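Local coordinates for putative peptidase (Bacteroides fragilis, PDB 5DYN), which is a fragment of a clostripain-family cysteine protease that probably cleaves and activates the Bacteroides fragilis toxin, at residues A[63-68]-A[96-101]. Sequence-based numbering, arbitrary orientation.
Sequences PRLIRL and KKVIST
Helix-on-sheet packing in the alpha/beta fold of this clostripain-family (clan CD) fragment brings Leu-65 of strand 64-70 against Val-98 and Thr-101, one turn apart on helix 92-105. The contact is small and apolar, with no hydrogen bond crossing it. With chi1 at 178°, the Leu-65 branch extends away from its own backbone N and carries both methyls to the helix. CD2 meets the methyl CG2 of Thr-101 at 4.0 Å, the two side chains passing alongside one another and pointing opposite ways. The same CD2 lies 4.3 Å from Val-98 O, while CD1 faces CG1 of Val-98, 4.4 Å away. Thr-101 can offer its methyl to the strand because its hydroxyl is turned back onto the helix: OG1 bonds to the carbonyl O of Lys-97 at 2.8 Å. This bond should help to hold chi1 near -56°, with CG2 turned to the strand. Lys-97 O also accepts the helical N-H of Thr-101, from the opposite face of the carbonyl plane. Behind the contact, Ile-99 points away from strand 64-70 and packs on Ala-22 of a neighbouring subunit. Leu-65 also touches Ile-81 and Tyr-84, and its backbone pairs with strand 76-83, whose Glu-82 meets Thr-101. Helix 92-105 thus lies over one face of the mixed sheet, while Leu-68, farther along strand 64-70, packs on helix 29-43 at the other face.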
ATOM      1  N   PRO A  63      -5.401  19.529  11.702  1.00 39.26           N
ATOM      2  CA  PRO A  63      -4.786  18.230  11.989  1.00 43.10           C
ATOM      3  C   PRO A  63      -4.716  17.961  13.486  1.00 39.02           C
ATOM      4  O   PRO A  63      -4.670  18.903  14.276  1.00 42.51           O
ATOM      5  CB  PRO A  63      -3.380  18.362  11.392  1.00 36.29           C
ATOM      6  CG  PRO A  63      -3.500  19.429  10.365  1.00 35.42           C
ATOM      7  CD  PRO A  63      -4.514  20.393  10.905  1.00 39.16           C
ATOM      8  N   ARG A  64      -4.710  16.690  13.867  1.00 36.44           N
ATOM      9  CA  ARG A  64      -4.651  16.334  15.274  1.00 33.07           C
ATOM     10  C   ARG A  64      -4.123  14.918  15.471  1.00 38.41           C
ATOM     11  O   ARG A  64      -4.511  13.991  14.761  1.00 33.75           O
ATOM     12  CB  ARG A  64      -6.034  16.482  15.914  1.00 37.49           C
ATOM     13  CG  ARG A  64      -7.138  15.765  15.156  1.00 40.82           C
ATOM     14  CD  ARG A  64      -8.430  16.557  15.165  1.00 34.45           C
ATOM     15  NE  ARG A  64      -9.504  15.857  14.467  1.00 39.42           N
ATOM     16  CZ  ARG A  64      -9.809  16.030  13.183  1.00 34.74           C
ATOM     17  NH1 ARG A  64      -9.128  16.892  12.443  1.00 36.63           N
ATOM     18  NH2 ARG A  64     -10.806  15.346  12.643  1.00 34.72           N
ATOM     19  N   LEU A  65      -3.221  14.766  16.432  1.00 38.86           N
ATOM     20  CA  LEU A  65      -2.726  13.453  16.806  1.00 38.75           C
ATOM     21  C   LEU A  65      -3.401  13.005  18.093  1.00 40.98           C
ATOM     22  O   LEU A  65      -3.277  13.656  19.131  1.00 38.79           O
ATOM     23  CB  LEU A  65      -1.207  13.464  16.979  1.00 40.85           C
ATOM     24  CG  LEU A  65      -0.619  12.120  17.415  1.00 40.04           C
ATOM     25  CD1 LEU A  65      -0.961  11.041  16.397  1.00 36.23           C
ATOM     26  CD2 LEU A  65       0.883  12.225  17.616  1.00 38.81           C
ATOM     27  N   ILE A  66      -4.123  11.895  18.016  1.00 35.45           N
ATOM     28  CA  ILE A  66      -4.864  11.393  19.159  1.00 39.98           C
ATOM     29  C   ILE A  66      -4.475   9.960  19.489  1.00 44.96           C
ATOM     30  O   ILE A  66      -3.738   9.316  18.743  1.00 46.72           O
ATOM     31  CB  ILE A  66      -6.386  11.447  18.916  1.00 41.18           C
ATOM     32  CG1 ILE A  66      -6.791  10.413  17.866  1.00 35.94           C
ATOM     33  CG2 ILE A  66      -6.818  12.848  18.503  1.00 44.55           C
ATOM     34  CD1 ILE A  66      -8.258  10.438  17.522  1.00 34.80           C
ATOM     35  N   ARG A  67      -4.975   9.475  20.618  1.00 41.60           N
ATOM     36  CA  ARG A  67      -4.760   8.100  21.034  1.00 38.98           C
ATOM     37  C   ARG A  67      -6.090   7.492  21.443  1.00 40.74           C
ATOM     38  O   ARG A  67      -6.832   8.085  22.223  1.00 46.96           O
ATOM     39  CB  ARG A  67      -3.758   8.031  22.187  1.00 46.51           C
ATOM     40  CG  ARG A  67      -3.567   6.632  22.744  1.00 45.88           C
ATOM     41  CD  ARG A  67      -2.641   6.623  23.950  1.00 42.88           C
ATOM     42  NE  ARG A  67      -2.388   5.260  24.409  1.00 46.82           N
ATOM     43  CZ  ARG A  67      -3.151   4.614  25.285  1.00 53.78           C
ATOM     44  NH1 ARG A  67      -4.217   5.210  25.805  1.00 52.80           N
ATOM     45  NH2 ARG A  67      -2.850   3.374  25.645  1.00 49.77           N
ATOM     46  N   LEU A  68      -6.396   6.317  20.907  1.00 46.80           N
ATOM     47  CA  LEU A  68      -7.659   5.656  21.211  1.00 43.04           C
ATOM     48  C   LEU A  68      -7.507   4.719  22.402  1.00 42.23           C
ATOM     49  O   LEU A  68      -7.488   3.500  22.246  1.00 46.09           O
ATOM     50  CB  LEU A  68      -8.172   4.887  19.994  1.00 42.25           C
ATOM     51  CG  LEU A  68      -8.437   5.717  18.735  1.00 44.86           C
ATOM     52  CD1 LEU A  68      -9.095   4.869  17.658  1.00 45.48           C
ATOM     53  CD2 LEU A  68      -9.283   6.939  19.055  1.00 43.23           C
ATOM     54  N   LYS A  96       7.430  13.408   9.487  1.00 37.63           N
ATOM     55  CA  LYS A  96       8.525  13.132  10.413  1.00 40.78           C
ATOM     56  C   LYS A  96       8.184  13.569  11.831  1.00 38.02           C
ATOM     57  O   LYS A  96       8.359  12.805  12.781  1.00 37.88           O
ATOM     58  CB  LYS A  96       9.806  13.835   9.964  1.00 42.70           C
ATOM     59  CG  LYS A  96      10.649  13.062   8.973  1.00 39.08           C
ATOM     60  CD  LYS A  96      11.911  13.839   8.651  1.00 42.00           C
ATOM     61  CE  LYS A  96      12.718  13.172   7.553  1.00 45.51           C
ATOM     62  NZ  LYS A  96      13.934  13.968   7.214  1.00 58.25           N
ATOM     63  N   LYS A  97       7.704  14.802  11.964  1.00 32.83           N
ATOM     64  CA  LYS A  97       7.330  15.351  13.265  1.00 39.02           C
ATOM     65  C   LYS A  97       6.261  14.505  13.953  1.00 41.48           C
ATOM     66  O   LYS A  97       6.354  14.226  15.150  1.00 46.98           O
ATOM     67  CB  LYS A  97       6.832  16.792  13.123  1.00 40.71           C
ATOM     68  CG  LYS A  97       6.216  17.349  14.396  1.00 51.03           C
ATOM     69  CD  LYS A  97       5.822  18.814  14.259  1.00 57.32           C
ATOM     70  CE  LYS A  97       5.175  19.323  15.546  1.00 65.55           C
ATOM     71  NZ  LYS A  97       4.839  20.776  15.498  1.00 58.00           N
ATOM     72  N   VAL A  98       5.251  14.097  13.191  1.00 40.35           N
ATOM     73  CA  VAL A  98       4.158  13.297  13.731  1.00 35.65           C
ATOM     74  C   VAL A  98       4.653  11.910  14.117  1.00 37.91           C
ATOM     75  O   VAL A  98       4.336  11.408  15.197  1.00 36.34           O
ATOM     76  CB  VAL A  98       2.998  13.177  12.724  1.00 35.22           C
ATOM     77  CG1 VAL A  98       1.917  12.258  13.264  1.00 27.19           C
ATOM     78  CG2 VAL A  98       2.424  14.550  12.418  1.00 27.82           C
ATOM     79  N   ILE A  99       5.441  11.300  13.236  1.00 37.32           N
ATOM     80  CA  ILE A  99       6.032   9.993  13.514  1.00 37.73           C
ATOM     81  C   ILE A  99       6.882  10.029  14.784  1.00 41.97           C
ATOM     82  O   ILE A  99       6.751   9.163  15.653  1.00 36.75           O
ATOM     83  CB  ILE A  99       6.904   9.503  12.343  1.00 38.78           C
ATOM     84  CG1 ILE A  99       6.040   9.143  11.135  1.00 43.65           C
ATOM     85  CG2 ILE A  99       7.709   8.291  12.756  1.00 39.47           C
ATOM     86  CD1 ILE A  99       6.849   8.696   9.935  1.00 35.63           C
ATOM     87  N   SER A 100       7.746  11.038  14.877  1.00 40.59           N
ATOM     88  CA  SER A 100       8.610  11.224  16.039  1.00 40.45           C
ATOM     89  C   SER A 100       7.804  11.354  17.322  1.00 42.25           C
ATOM     90  O   SER A 100       8.071  10.657  18.298  1.00 45.72           O
ATOM     91  CB  SER A 100       9.498  12.455  15.860  1.00 32.05           C
ATOM     92  OG  SER A 100      10.486  12.227  14.873  1.00 51.57           O
ATOM     93  N   THR A 101       6.819  12.246  17.314  1.00 40.42           N
ATOM     94  CA  THR A 101       5.957  12.443  18.474  1.00 39.65           C
ATOM     95  C   THR A 101       5.249  11.151  18.861  1.00 41.02           C
ATOM     96  O   THR A 101       5.207  10.777  20.033  1.00 45.97           O
ATOM     97  CB  THR A 101       4.902  13.531  18.215  1.00 33.76           C
ATOM     98  OG1 THR A 101       5.550  14.749  17.830  1.00 41.48           O
ATOM     99  CG2 THR A 101       4.072  13.773  19.464  1.00 39.28           C
TER